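Protein-tyrosine-phosphatase (Shewanella sp., PDB 2Z72) removes phosphate from phosphotyrosine in proteins, as a cold-active, zinc-containing phosphatase of the calcineurin-like phosphoesterase family. Local coordinates at residues A[192-204]-A[221-233]. Residues are numbered along the deposited sequence; the frame is centred on the assembly and turned at random.
Sequences RSKNTIIKINDVL and LDKANALYRANVD
The side-chain amide of N225, on helix 221-231, grips the backbone of T196 and I197. Its OD1 accepts from two amides: T196 N at 2.8 Å, tilted well above the carbonyl plane, and I197 N, in that plane on a lone pair. N225 ND2 gives a nearly straight bond of 2.8 Å to I197 O, and also hydrogen-bonds D65 OD1. An alanine here would probably leave the T196 and I197 amides, I197 O and the D65 carboxylate without this mate. One helical turn after N225, the Y228 ring takes T196 CG2 over one face, offset toward the rim, in a CH-pi contact 3.8 Å from its centroid, while Y228 OH bonds to L248; the T196 side chain is about 11 Å from a bound zinc ion. R229, its chain bent at CG-CD (chi3 -76°), sends NH1 to N195 OD1 at 2.8 Å and weakly to K194 O; N225 O lies over the centre of its guanidinium. Water 2 joins R229 NH2 to N195 OD1, and water 1 links K194 O, T196 OG1 and N225 O. At the far end, in the conformer given, R192 forms a side-on salt bridge with D233: NE and NH1 each take one carboxylate oxygen, NH1 to OD1 at 2.8 Å, with the two planes only 8° apart. Toward the helix start, I197 CG2 packs on L221 CD1 at 3.8 Å, and W214 touches both residues. The short axes lie 142° apart, nearer antiparallel than parallel, where helix 221-231 covers strand 197-200 of the six-stranded mixed sheet in the calcineurin-like phosphoesterase fold.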
loop_
_atom_site.group_PDB
_atom_site.type_symbol
_atom_site.label_atom_id
_atom_site.label_comp_id
_atom_site.label_asym_id
_atom_site.label_seq_id
_atom_site.Cartn_x
_atom_site.Cartn_y
_atom_site.Cartn_z
ATOM N N ARG A 192 -9.150 4.967 4.087
ATOM C CA ARG A 192 -10.366 5.239 3.338
ATOM C C ARG A 192 -10.261 6.464 2.428
ATOM O O ARG A 192 -11.146 6.692 1.633
ATOM C CB ARG A 192 -11.552 5.323 4.285
ATOM C CG ARG A 192 -12.018 3.927 4.736
ATOM C CD ARG A 192 -12.990 4.033 5.895
ATOM N NE ARG A 192 -13.469 2.744 6.334
ATOM C CZ ARG A 192 -12.807 1.919 7.138
ATOM N NH1 ARG A 192 -13.371 0.763 7.471
ATOM N NH2 ARG A 192 -11.630 2.237 7.590
ATOM N N SER A 193 -9.170 7.233 2.540
ATOM C CA SER A 193 -8.891 8.330 1.650
ATOM C C SER A 193 -8.120 7.908 0.388
ATOM O O SER A 193 -7.978 8.696 -0.532
ATOM C CB SER A 193 -8.194 9.487 2.320
ATOM O OG SER A 193 -6.835 9.176 2.558
ATOM N N LYS A 194 -7.582 6.684 0.403
ATOM C CA LYS A 194 -6.629 6.278 -0.620
ATOM C C LYS A 194 -7.280 5.828 -1.915
ATOM O O LYS A 194 -8.430 5.423 -1.976
ATOM C CB LYS A 194 -5.701 5.200 -0.027
ATOM C CG LYS A 194 -4.879 5.692 1.155
ATOM C CD LYS A 194 -4.074 6.960 0.897
ATOM C CE LYS A 194 -3.252 7.434 2.054
ATOM N NZ LYS A 194 -2.622 8.750 1.724
ATOM N N ASN A 195 -6.471 5.969 -2.974
ATOM C CA ASN A 195 -6.783 5.442 -4.292
ATOM C C ASN A 195 -6.439 3.965 -4.351
ATOM O O ASN A 195 -5.721 3.397 -3.523
ATOM C CB ASN A 195 -6.026 6.215 -5.368
ATOM C CG ASN A 195 -6.520 7.638 -5.495
ATOM O OD1 ASN A 195 -7.730 7.837 -5.638
ATOM N ND2 ASN A 195 -5.653 8.624 -5.415
ATOM N N THR A 196 -6.936 3.356 -5.437
ATOM C CA THR A 196 -6.704 1.957 -5.772
ATOM C C THR A 196 -5.930 1.821 -7.070
ATOM O O THR A 196 -5.097 0.939 -7.232
ATOM C CB THR A 196 -8.032 1.195 -5.749
ATOM O OG1 THR A 196 -8.668 1.405 -4.485
ATOM C CG2 THR A 196 -7.874 -0.298 -5.914
ATOM N N ILE A 197 -6.207 2.700 -8.065
ATOM C CA ILE A 197 -5.539 2.698 -9.332
ATOM C C ILE A 197 -5.060 4.116 -9.614
ATOM O O ILE A 197 -5.865 5.050 -9.520
ATOM C CB ILE A 197 -6.489 2.244 -10.477
ATOM C CG1 ILE A 197 -7.138 0.910 -10.203
ATOM C CG2 ILE A 197 -5.729 2.185 -11.810
ATOM C CD1 ILE A 197 -8.489 0.714 -10.848
ATOM N N ILE A 198 -3.808 4.296 -10.015
ATOM C CA ILE A 198 -3.327 5.638 -10.388
ATOM C C ILE A 198 -2.493 5.563 -11.657
ATOM O O ILE A 198 -2.004 4.512 -12.068
ATOM C CB ILE A 198 -2.546 6.323 -9.252
ATOM C CG1 ILE A 198 -1.203 5.643 -8.958
ATOM C CG2 ILE A 198 -3.404 6.461 -8.024
ATOM C CD1 ILE A 198 -0.302 6.438 -8.036
ATOM N N LYS A 199 -2.344 6.735 -12.271
ATOM C CA LYS A 199 -1.516 6.926 -13.459
ATOM C C LYS A 199 -0.529 8.031 -13.176
ATOM O O LYS A 199 -0.919 9.110 -12.743
ATOM C CB LYS A 199 -2.423 7.316 -14.640
ATOM C CG LYS A 199 -1.699 7.406 -15.984
ATOM C CD LYS A 199 -2.729 7.792 -17.114
ATOM C CE LYS A 199 -2.084 8.127 -18.424
ATOM N NZ LYS A 199 -3.168 8.611 -19.308
ATOM N N ILE A 200 0.753 7.760 -13.332
ATOM C CA ILE A 200 1.773 8.775 -13.210
ATOM C C ILE A 200 2.576 8.744 -14.514
ATOM O O ILE A 200 3.141 7.730 -14.895
ATOM C CB ILE A 200 2.719 8.565 -12.007
ATOM C CG1 ILE A 200 1.962 8.476 -10.702
ATOM C CG2 ILE A 200 3.792 9.646 -11.989
ATOM C CD1 ILE A 200 2.845 8.200 -9.488
ATOM N N ASN A 201 2.597 9.868 -15.212
ATOM C CA ASN A 201 3.311 9.951 -16.510
ATOM C C ASN A 201 2.690 8.881 -17.411
ATOM O O ASN A 201 1.462 8.853 -17.552
ATOM C CB ASN A 201 4.830 9.837 -16.346
ATOM C CG ASN A 201 5.385 10.821 -15.328
ATOM O OD1 ASN A 201 4.864 11.925 -15.147
ATOM N ND2 ASN A 201 6.521 10.403 -14.738
ATOM N N ASP A 202 3.508 8.050 -18.031
ATOM C CA ASP A 202 3.093 7.031 -18.964
ATOM C C ASP A 202 3.027 5.656 -18.312
ATOM O O ASP A 202 3.193 4.644 -18.981
ATOM C CB ASP A 202 4.041 7.065 -20.153
ATOM C CG ASP A 202 5.468 6.732 -19.788
ATOM O OD1 ASP A 202 6.230 6.257 -20.680
ATOM O OD2 ASP A 202 5.880 6.930 -18.635
ATOM N N VAL A 203 2.709 5.604 -16.996
ATOM C CA VAL A 203 2.694 4.343 -16.260
ATOM C C VAL A 203 1.416 4.250 -15.435
ATOM O O VAL A 203 1.019 5.216 -14.761
ATOM C CB VAL A 203 3.929 4.224 -15.349
ATOM C CG1 VAL A 203 3.946 2.884 -14.643
ATOM C CG2 VAL A 203 5.208 4.455 -16.131
ATOM N N LEU A 204 0.783 3.098 -15.478
ATOM C CA LEU A 204 -0.406 2.779 -14.653
ATOM C C LEU A 204 0.013 1.869 -13.510
ATOM O O LEU A 204 0.782 0.936 -13.743
ATOM C CB LEU A 204 -1.468 2.111 -15.511
ATOM C CG LEU A 204 -2.931 2.168 -15.009
ATOM C CD1 LEU A 204 -3.484 3.573 -15.105
ATOM C CD2 LEU A 204 -3.780 1.216 -15.843
ATOM N N LEU A 221 -10.653 5.690 -14.088
ATOM C CA LEU A 221 -9.932 5.745 -12.815
ATOM C C LEU A 221 -10.795 6.419 -11.748
ATOM O O LEU A 221 -10.931 5.909 -10.634
ATOM C CB LEU A 221 -8.599 6.408 -12.961
ATOM C CG LEU A 221 -7.365 5.480 -13.085
ATOM C CD1 LEU A 221 -7.520 4.481 -14.177
ATOM C CD2 LEU A 221 -6.104 6.317 -13.170
ATOM N N ASP A 222 -11.391 7.592 -12.053
ATOM C CA ASP A 222 -12.079 8.310 -11.009
ATOM C C ASP A 222 -13.300 7.549 -10.521
ATOM O O ASP A 222 -13.577 7.511 -9.330
ATOM C CB ASP A 222 -12.470 9.719 -11.443
ATOM C CG ASP A 222 -13.079 10.496 -10.302
ATOM O OD1 ASP A 222 -14.252 10.760 -10.369
ATOM O OD2 ASP A 222 -12.451 10.798 -9.262
ATOM N N LYS A 223 -14.024 6.963 -11.456
ATOM C CA LYS A 223 -15.235 6.239 -11.092
ATOM C C LYS A 223 -14.885 5.049 -10.198
ATOM O O LYS A 223 -15.534 4.811 -9.153
ATOM C CB LYS A 223 -16.044 5.794 -12.301
ATOM C CG LYS A 223 -17.310 5.066 -11.903
ATOM C CD LYS A 223 -18.193 4.801 -13.117
ATOM C CE LYS A 223 -19.515 4.164 -12.743
ATOM N NZ LYS A 223 -20.378 3.692 -13.830
ATOM N N ALA A 224 -13.864 4.298 -10.595
ATOM C CA ALA A 224 -13.464 3.124 -9.793
ATOM C C ALA A 224 -12.939 3.527 -8.442
ATOM O O ALA A 224 -13.337 2.964 -7.423
ATOM C CB ALA A 224 -12.433 2.358 -10.595
ATOM N N ASN A 225 -12.044 4.508 -8.386
ATOM C CA ASN A 225 -11.448 4.909 -7.112
ATOM C C ASN A 225 -12.518 5.422 -6.153
ATOM O O ASN A 225 -12.432 5.157 -4.942
ATOM C CB ASN A 225 -10.345 5.949 -7.315
ATOM C CG ASN A 225 -9.099 5.347 -7.860
ATOM O OD1 ASN A 225 -8.682 4.230 -7.455
ATOM N ND2 ASN A 225 -8.430 5.989 -8.808
ATOM N N ALA A 226 -13.511 6.151 -6.641
ATOM C CA ALA A 226 -14.575 6.612 -5.801
ATOM C C ALA A 226 -15.451 5.467 -5.312
ATOM O O ALA A 226 -15.874 5.441 -4.134
ATOM C CB ALA A 226 -15.431 7.645 -6.588
ATOM N N LEU A 227 -15.770 4.516 -6.188
ATOM C CA LEU A 227 -16.564 3.356 -5.722
ATOM C C LEU A 227 -15.812 2.530 -4.701
ATOM O O LEU A 227 -16.458 2.018 -3.749
ATOM C CB LEU A 227 -16.926 2.508 -6.944
ATOM C CG LEU A 227 -18.045 3.043 -7.821
ATOM C CD1 LEU A 227 -18.169 2.201 -9.081
ATOM C CD2 LEU A 227 -19.365 3.022 -7.062
ATOM N N TYR A 228 -14.505 2.401 -4.866
ATOM C CA TYR A 228 -13.724 1.656 -3.876
ATOM C C TYR A 228 -13.797 2.360 -2.511
ATOM O O TYR A 228 -13.987 1.687 -1.489
ATOM C CB TYR A 228 -12.304 1.553 -4.327
ATOM C CG TYR A 228 -11.990 0.478 -5.345
ATOM C CD1 TYR A 228 -11.363 0.711 -6.562
ATOM C CD2 TYR A 228 -12.275 -0.860 -5.051
ATOM C CE1 TYR A 228 -11.090 -0.248 -7.443
ATOM C CE2 TYR A 228 -11.955 -1.871 -5.930
ATOM C CZ TYR A 228 -11.353 -1.568 -7.132
ATOM O OH TYR A 228 -10.988 -2.553 -8.039
ATOM N N ARG A 229 -13.662 3.676 -2.470
ATOM C CA ARG A 229 -13.732 4.358 -1.200
ATOM C C ARG A 229 -15.121 4.226 -0.588
ATOM O O ARG A 229 -15.262 4.096 0.633
ATOM C CB ARG A 229 -13.367 5.839 -1.372
ATOM C CG ARG A 229 -11.871 6.094 -1.466
ATOM C CD ARG A 229 -11.513 7.549 -1.485
ATOM N NE ARG A 229 -11.790 8.189 -2.789
ATOM C CZ ARG A 229 -10.946 8.182 -3.797
ATOM N NH1 ARG A 229 -9.782 7.629 -3.719
ATOM N NH2 ARG A 229 -11.276 8.793 -4.933
ATOM N N ALA A 230 -16.165 4.321 -1.396
ATOM C CA ALA A 230 -17.528 4.327 -0.903
ATOM C C ALA A 230 -18.023 2.977 -0.463
ATOM O O ALA A 230 -19.011 2.911 0.288
ATOM C CB ALA A 230 -18.479 4.910 -1.975
ATOM N N ASN A 231 -17.376 1.919 -0.895
ATOM C CA ASN A 231 -17.933 0.579 -0.689
ATOM C C ASN A 231 -17.003 -0.352 -0.017
ATOM O O ASN A 231 -17.373 -1.528 0.148
ATOM C CB ASN A 231 -18.405 -0.034 -2.036
ATOM C CG ASN A 231 -19.552 0.799 -2.579
ATOM O OD1 ASN A 231 -19.380 1.683 -3.491
ATOM N ND2 ASN A 231 -20.717 0.569 -2.010
ATOM N N VAL A 232 -15.821 0.068 0.445
ATOM C CA VAL A 232 -14.971 -0.883 1.174
ATOM C C VAL A 232 -15.645 -1.381 2.452
ATOM O O VAL A 232 -15.327 -2.492 2.880
ATOM C CB VAL A 232 -13.577 -0.249 1.359
ATOM C CG1 VAL A 232 -13.607 0.932 2.331
ATOM C CG2 VAL A 232 -12.536 -1.241 1.814
ATOM N N ASP A 233 -16.633 -0.652 2.943
ATOM C CA ASP A 233 -17.433 -0.996 4.121
ATOM C C ASP A 233 -18.784 -1.594 3.770
ATOM O O ASP A 233 -19.666 -1.765 4.640
ATOM C CB ASP A 233 -17.668 0.267 4.980
ATOM C CG ASP A 233 -16.423 0.838 5.573
ATOM O OD1 ASP A 233 -15.839 0.135 6.424
ATOM O OD2 ASP A 233 -16.008 1.956 5.253
HETATM O O HOH W 1 -9.825 3.998 -4.034
HETATM O O HOH W 2 -9.765 9.387 -7.482
#